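Local structure of ribulose-5-phosphate reductase 1 (Staphylococcus aureus, 6XHK) at residues 191-196 with 219-224; 167-172 with 225-230. The protein catalyses the NADPH-dependent reduction of D-ribulose 5-phosphate to D-ribitol 5-phosphate for wall teichoic acid biosynthesis. All coordinates share one frame; numbering follows the deposited sequence.

Contact 1 (191-196 with 219-224)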
loop_
_atom_site.group_PDB
_atom_site.type_symbol
_atom_site.label_atom_id
_atom_site.label_comp_id
_atom_site.label_asym_id
_atom_site.label_seq_id
_atom_site.Cartn_x
_atom_site.Cartn_y
_atom_site.Cartn_z
ATOM N N LYS A 191 -8.660 20.982 -5.542
ATOM C CA LYS A 191 -8.577 20.484 -6.911
ATOM C C LYS A 191 -7.525 19.382 -6.961
ATOM O O LYS A 191 -6.519 19.451 -6.248
ATOM C CB LYS A 191 -8.230 21.613 -7.903
ATOM N N ILE A 192 -7.771 18.346 -7.778
ATOM C CA ILE A 192 -6.851 17.214 -7.935
ATOM C C ILE A 192 -6.660 16.924 -9.422
ATOM O O ILE A 192 -7.634 16.865 -10.176
ATOM C CB ILE A 192 -7.344 15.940 -7.208
ATOM C CG1 ILE A 192 -7.553 16.178 -5.712
ATOM C CG2 ILE A 192 -6.366 14.781 -7.399
ATOM C CD1 ILE A 192 -8.081 14.966 -5.007
ATOM N N TYR A 193 -5.405 16.745 -9.835
ATOM C CA TYR A 193 -5.011 16.357 -11.186
ATOM C C TYR A 193 -4.180 15.080 -11.103
ATOM O O TYR A 193 -3.335 14.943 -10.215
ATOM C CB TYR A 193 -4.173 17.466 -11.889
ATOM C CG TYR A 193 -4.826 18.830 -12.062
ATOM C CD1 TYR A 193 -6.200 18.991 -11.969
ATOM C CD2 TYR A 193 -4.051 19.966 -12.258
ATOM C CE1 TYR A 193 -6.794 20.230 -12.105
ATOM C CE2 TYR A 193 -4.635 21.209 -12.393
ATOM C CZ TYR A 193 -6.011 21.336 -12.316
ATOM O OH TYR A 193 -6.600 22.577 -12.454
ATOM N N VAL A 194 -4.397 14.157 -12.039
ATOM C CA VAL A 194 -3.689 12.880 -12.066
ATOM C C VAL A 194 -3.001 12.757 -13.423
ATOM O O VAL A 194 -3.596 13.071 -14.461
ATOM C CB VAL A 194 -4.646 11.689 -11.798
ATOM C CG1 VAL A 194 -3.952 10.338 -11.999
ATOM C CG2 VAL A 194 -5.242 11.785 -10.411
ATOM N N PHE A 195 -1.745 12.320 -13.409
ATOM C CA PHE A 195 -0.935 12.165 -14.611
ATOM C C PHE A 195 -0.522 10.709 -14.742
ATOM O O PHE A 195 0.023 10.128 -13.793
ATOM C CB PHE A 195 0.310 13.071 -14.563
ATOM C CG PHE A 195 -0.018 14.523 -14.343
ATOM C CD1 PHE A 195 -0.305 14.996 -13.067
ATOM C CD2 PHE A 195 -0.087 15.400 -15.413
ATOM C CE1 PHE A 195 -0.636 16.317 -12.865
ATOM C CE2 PHE A 195 -0.418 16.701 -15.215
ATOM C CZ PHE A 195 -0.699 17.161 -13.935
ATOM N N GLY A 196 -0.773 10.124 -15.911
ATOM C CA GLY A 196 -0.430 8.734 -16.091
ATOM C C GLY A 196 -0.071 8.408 -17.511
ATOM O O GLY A 196 0.236 9.313 -18.285
ATOM N N GLU A 219 0.569 23.453 -21.837
ATOM C CA GLU A 219 1.238 24.604 -21.247
ATOM C C GLU A 219 0.235 25.389 -20.411
ATOM O O GLU A 219 -0.962 25.442 -20.714
ATOM C CB GLU A 219 1.864 25.510 -22.321
ATOM N N GLY A 220 0.722 25.960 -19.321
ATOM C CA GLY A 220 -0.126 26.763 -18.469
ATOM C C GLY A 220 -0.764 26.030 -17.318
ATOM O O GLY A 220 -1.489 26.653 -16.535
ATOM N N LEU A 221 -0.532 24.732 -17.190
ATOM C CA LEU A 221 -1.170 23.975 -16.134
ATOM C C LEU A 221 -0.366 24.148 -14.863
ATOM O O LEU A 221 0.867 24.215 -14.894
ATOM C CB LEU A 221 -1.261 22.503 -16.524
ATOM C CG LEU A 221 -2.115 21.549 -15.693
ATOM C CD1 LEU A 221 -3.599 21.916 -15.789
ATOM C CD2 LEU A 221 -1.858 20.164 -16.222
ATOM N N THR A 222 -1.068 24.248 -13.738
ATOM C CA THR A 222 -0.346 24.611 -12.529
ATOM C C THR A 222 -0.996 24.015 -11.287
ATOM O O THR A 222 -2.206 23.772 -11.253
ATOM C CB THR A 222 -0.255 26.128 -12.391
ATOM O OG1 THR A 222 0.630 26.436 -11.309
ATOM C CG2 THR A 222 -1.642 26.731 -12.127
ATOM N N PHE A 223 -0.168 23.828 -10.257
ATOM C CA PHE A 223 -0.539 23.212 -8.987
ATOM C C PHE A 223 0.561 23.518 -7.978
ATOM O O PHE A 223 1.698 23.815 -8.358
ATOM C CB PHE A 223 -0.696 21.697 -9.127
ATOM C CG PHE A 223 0.487 21.027 -9.779
ATOM C CD1 PHE A 223 0.556 20.883 -11.157
ATOM C CD2 PHE A 223 1.532 20.534 -8.996
ATOM C CE1 PHE A 223 1.647 20.260 -11.739
ATOM C CE2 PHE A 223 2.620 19.916 -9.572
ATOM C CZ PHE A 223 2.681 19.777 -10.942
ATOM N N ASP A 224 0.233 23.402 -6.682
ATOM C CA ASP A 224 1.180 23.776 -5.637
ATOM C C ASP A 224 1.731 22.630 -4.799
ATOM O O ASP A 224 2.715 22.842 -4.080
ATOM C CB ASP A 224 0.579 24.839 -4.690
ATOM C CG ASP A 224 -0.844 24.540 -4.267
ATOM O OD1 ASP A 224 -1.657 24.147 -5.130
ATOM O OD2 ASP A 224 -1.145 24.683 -3.061
#
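L221 meets Y193 and F195 with its two methyl branches, and these apolar contacts carry most of the packing between strand 191-196 and segment 219-224. CG of L221 stands anti to its backbone N (chi1 -169°), and the fork beyond it divides the work. CD1 lies 3.6 Å from Y193 CE2, the two side chains crossing at a slant. CD2 goes to F195, where leucine and phenylalanine meet tip to tip: L221 CD2 is 3.9 Å from F195 CE2, at the ring edge and near its plane. The contact lies on one face of the six-stranded parallel Rossmann sheet, in which strand 191-196 runs between strands 166-170 and 210-213. Segment 219-224 is a loop, part of the connection from strand 210-213 to strand 225-228. Aromatic contact is looser, with F223 CE1 4.5 Å from F195 CZ. F212, from strand 210-213, adds further ring contacts, edge-to-face with Y193 and at a small interplanar angle with F195. T222 O lies 3.7 Å from Y193 CE2, a plain contact, and no hydrogen bond joins the segments. The carbonyl O of F223 has a weak hydrogen bond with S247 OG.

Contact 2 (167-172 with 225-230); sequences FGIWGD and HAFECV. With NDP (NADPH dihydro-nicotinamide-adenine-dinucleotide phosphate), chain B.
G168 O and F227 N are joined by a hydrogen bond in the middle of the Rossmann fold's parallel sheet, where strands 167-170 and 225-228 run side by side with only 16° between their directions. Four hydrogen bonds set the register, which places G168 opposite A226 and I169 opposite F227. G168 N donates to H225 O at 2.9 Å, and F227 N returns to G168 O, also at 2.9 Å. W170 N then reaches F227 O at 3.0 Å with a C=O...N angle of 175°, almost collinear with the carbonyl. C229 N closes the series on W170 O at 3.0 Å, just past the end of strand 225-228. On one face F167 and F227 lie side by side, with F167 CD1 in the plane of the F227 ring, at its edge. W170 projects from the other face. Its CB rests 4.1 Å from V230 CG2; farther out, CD1 approaches the NADPH adenine, 3.8 Å from N1A, which sits in the indole plane. NE1 is hydrogen-bonded to Q241 OE1, the indole packs on A238 and M242 of helix 232-245, and its ring system stacks with F195 of the neighbouring strand 191-196. The strand then turns at G171, whose positive phi suits a glycine and which fits the first position of a GxGxxG-type Rossmann motif. Here V230 also meets the adenine: its CG2 lies 3.4 Å from N3A, while CG1 is nearest C5A. D172 follows, with CG turned between its backbone N and carbonyl carbon (chi1 49°). OD2 accepts hydrogen bonds from the backbone amides of K197 and T198, which should hold the carboxylate's rotation, and OD1 accepts one from ribose hydroxyl O3B at 2.6 Å.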
loop_
_atom_site.group_PDB
_atom_site.type_symbol
_atom_site.label_atom_id
_atom_site.label_comp_id
_atom_site.label_asym_id
_atom_site.label_seq_id
_atom_site.Cartn_x
_atom_site.Cartn_y
_atom_site.Cartn_z
ATOM N N PHE A 167 -3.745 19.842 -5.947
ATOM C CA PHE A 167 -2.786 18.750 -5.914
ATOM C C PHE A 167 -2.548 18.135 -7.293
ATOM O O PHE A 167 -3.426 18.135 -8.159
ATOM C CB PHE A 167 -3.262 17.683 -4.937
ATOM C CG PHE A 167 -3.542 18.208 -3.566
ATOM C CD1 PHE A 167 -2.535 18.229 -2.606
ATOM C CD2 PHE A 167 -4.810 18.638 -3.212
ATOM C CE1 PHE A 167 -2.778 18.695 -1.324
ATOM C CE2 PHE A 167 -5.066 19.103 -1.930
ATOM C CZ PHE A 167 -4.052 19.135 -0.987
ATOM N N GLY A 168 -1.332 17.631 -7.496
ATOM C CA GLY A 168 -1.025 16.785 -8.633
ATOM C C GLY A 168 -0.530 15.432 -8.155
ATOM O O GLY A 168 0.110 15.328 -7.110
ATOM N N ILE A 169 -0.849 14.388 -8.923
ATOM C CA ILE A 169 -0.485 13.010 -8.595
ATOM C C ILE A 169 0.080 12.361 -9.857
ATOM O O ILE A 169 -0.629 12.240 -10.864
ATOM C CB ILE A 169 -1.693 12.210 -8.080
ATOM C CG1 ILE A 169 -2.190 12.796 -6.766
ATOM C CG2 ILE A 169 -1.294 10.783 -7.849
ATOM C CD1 ILE A 169 -3.490 12.232 -6.283
ATOM N N TRP A 170 1.351 11.961 -9.821
ATOM C CA TRP A 170 1.935 11.183 -10.914
ATOM C C TRP A 170 1.825 9.691 -10.625
ATOM O O TRP A 170 2.103 9.246 -9.508
ATOM C CB TRP A 170 3.404 11.542 -11.177
ATOM C CG TRP A 170 3.620 12.596 -12.232
ATOM C CD1 TRP A 170 4.196 12.424 -13.472
ATOM C CD2 TRP A 170 3.283 13.979 -12.137
ATOM N NE1 TRP A 170 4.211 13.620 -14.160
ATOM C CE2 TRP A 170 3.660 14.589 -13.360
ATOM C CE3 TRP A 170 2.689 14.767 -11.140
ATOM C CZ2 TRP A 170 3.466 15.938 -13.601
ATOM C CZ3 TRP A 170 2.490 16.107 -11.390
ATOM C CH2 TRP A 170 2.880 16.680 -12.608
ATOM N N GLY A 171 1.425 8.925 -11.647
ATOM C CA GLY A 171 1.190 7.493 -11.514
ATOM C C GLY A 171 -0.276 7.101 -11.450
ATOM O O GLY A 171 -0.977 7.467 -10.497
ATOM N N ASP A 172 -0.740 6.348 -12.457
ATOM C CA ASP A 172 -2.132 5.936 -12.607
ATOM C C ASP A 172 -2.385 4.533 -12.042
ATOM O O ASP A 172 -3.224 3.800 -12.568
ATOM C CB ASP A 172 -2.523 5.995 -14.081
ATOM C CG ASP A 172 -1.516 5.300 -14.990
ATOM O OD1 ASP A 172 -0.572 4.691 -14.476
ATOM O OD2 ASP A 172 -1.690 5.305 -16.220
ATOM N N HIS A 225 1.148 21.437 -4.861
ATOM C CA HIS A 225 1.619 20.314 -4.055
ATOM C C HIS A 225 1.486 19.058 -4.905
ATOM O O HIS A 225 0.488 18.895 -5.614
ATOM C CB HIS A 225 0.794 20.143 -2.775
ATOM C CG HIS A 225 1.203 21.038 -1.651
ATOM N ND1 HIS A 225 1.168 22.411 -1.743
ATOM C CD2 HIS A 225 1.645 20.757 -0.404
ATOM C CE1 HIS A 225 1.580 22.940 -0.606
ATOM N NE2 HIS A 225 1.878 21.958 0.224
ATOM N N ALA A 226 2.462 18.156 -4.829
ATOM C CA ALA A 226 2.423 16.993 -5.710
ATOM C C ALA A 226 2.876 15.748 -4.971
ATOM O O ALA A 226 3.542 15.828 -3.937
ATOM C CB ALA A 226 3.266 17.206 -6.964
ATOM N N PHE A 227 2.480 14.590 -5.526
ATOM C CA PHE A 227 2.729 13.260 -4.963
ATOM C C PHE A 227 3.301 12.375 -6.055
ATOM O O PHE A 227 2.678 12.211 -7.107
ATOM C CB PHE A 227 1.450 12.638 -4.429
ATOM C CG PHE A 227 0.953 13.290 -3.218
ATOM C CD1 PHE A 227 1.356 12.861 -1.974
ATOM C CD2 PHE A 227 0.073 14.355 -3.314
ATOM C CE1 PHE A 227 0.889 13.475 -0.821
ATOM C CE2 PHE A 227 -0.397 14.989 -2.172
ATOM C CZ PHE A 227 0.011 14.547 -0.915
ATOM N N GLU A 228 4.479 11.820 -5.821
ATOM C CA GLU A 228 5.104 10.901 -6.766
ATOM C C GLU A 228 4.790 9.460 -6.361
ATOM O O GLU A 228 5.353 8.951 -5.384
ATOM C CB GLU A 228 6.609 11.135 -6.839
ATOM C CG GLU A 228 7.256 10.431 -8.012
ATOM C CD GLU A 228 8.011 9.168 -7.582
ATOM O OE1 GLU A 228 8.071 8.866 -6.361
ATOM O OE2 GLU A 228 8.551 8.485 -8.474
ATOM N N CYS A 229 3.897 8.808 -7.123
ATOM C CA CYS A 229 3.409 7.455 -6.866
ATOM C C CYS A 229 3.770 6.519 -8.019
ATOM O O CYS A 229 2.993 5.632 -8.406
ATOM C CB CYS A 229 1.907 7.465 -6.622
ATOM S SG CYS A 229 1.357 8.618 -5.401
ATOM N N VAL A 230 4.954 6.762 -8.586
ATOM C CA VAL A 230 5.592 5.991 -9.649
ATOM C C VAL A 230 6.892 5.432 -9.084
ATOM O O VAL A 230 7.564 6.096 -8.293
ATOM C CB VAL A 230 5.878 6.907 -10.861
ATOM C CG1 VAL A 230 6.546 6.175 -11.999
ATOM C CG2 VAL A 230 4.641 7.599 -11.286
HETATM P PA NDP B . 2.022 0.220 -10.231
HETATM O O1A NDP B . 2.433 -1.046 -10.926
HETATM O O2A NDP B . 0.510 0.238 -10.031
HETATM O O5B NDP B . 2.559 1.516 -11.122
HETATM C C5B NDP B . 1.921 2.829 -10.977
HETATM C C4B NDP B . 1.616 3.478 -12.379
HETATM O O4B NDP B . 2.487 4.394 -12.710
HETATM C C3B NDP B . 1.690 2.415 -13.513
HETATM O O3B NDP B . 0.494 2.292 -14.147
HETATM C C2B NDP B . 2.682 2.931 -14.547
HETATM O O2B NDP B . 2.046 2.631 -15.861
HETATM C C1B NDP B . 2.717 4.217 -14.306
HETATM N N9A NDP B . 3.908 4.913 -14.802
HETATM C C8A NDP B . 5.044 4.399 -15.357
HETATM N N7A NDP B . 5.877 5.429 -15.681
HETATM C C5A NDP B . 5.266 6.550 -15.334
HETATM C C6A NDP B . 5.704 8.014 -15.458
HETATM N N6A NDP B . 6.999 8.312 -16.028
HETATM N N1A NDP B . 4.824 9.039 -15.003
HETATM C C2A NDP B . 3.532 8.718 -14.436
HETATM N N3A NDP B . 3.124 7.303 -14.320
HETATM C C4A NDP B . 4.047 6.234 -14.795
HETATM O O3 NDP B . 2.710 0.311 -8.691
HETATM P PN NDP B . 2.076 1.176 -7.375
HETATM O O1N NDP B . 1.071 2.230 -7.849
HETATM O O2N NDP B . 1.337 0.241 -6.475
HETATM O O5D NDP B . 3.365 1.839 -6.554
HETATM C C5D NDP B . 4.626 2.021 -7.235
HETATM C C4D NDP B . 5.782 2.244 -6.393
HETATM O O4D NDP B . 5.409 2.583 -4.889
HETATM C C3D NDP B . 6.705 1.006 -6.297
HETATM O O3D NDP B . 8.137 1.398 -6.465
HETATM C C2D NDP B . 6.464 0.484 -5.070
HETATM O O2D NDP B . 7.565 -0.314 -4.528
HETATM C C1D NDP B . 6.142 1.782 -4.137
HETATM N N1N NDP B . 5.556 1.478 -2.814
HETATM C C2N NDP B . 6.019 2.292 -1.687
HETATM C C3N NDP B . 5.665 1.979 -0.222
HETATM C C7N NDP B . 6.247 2.923 0.908
HETATM O O7N NDP B . 6.347 2.522 2.043
HETATM N N7N NDP B . 6.654 4.285 0.557
HETATM C C4N NDP B . 4.551 0.944 0.071
HETATM C C5N NDP B . 4.277 -0.006 -1.116
HETATM C C6N NDP B . 4.567 0.423 -2.571
HETATM P P2B NDP B . 2.838 1.565 -16.801
HETATM O O1X NDP B . 4.315 1.889 -16.874
HETATM O O2X NDP B . 2.681 0.190 -16.175
HETATM O O3X NDP B . 2.233 1.633 -18.194
#

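Strand 191-196 of contact 1 lies next to strand 166-170 of contact 2 in one sheet, and the contact centres are about 9 Å apart. Probable backbone hydrogen bonds join them: F195 N to I169 O, and F167 N to K191 O, both 2.8 Å. Along the chain, contact 1 is nested within the loop that contact 2 closes. W170 of contact 2 also packs against aromatic rings of contact 1, its CZ3 3.4 Å from F195 CD1 and its CH2 3.5 Å from F223 CZ. Both contacts reach the NADPH pocket, contact 2 directly at the adenine and its ribose, contact 1 through F195, whose side chain is about 5 Å from the cofactor.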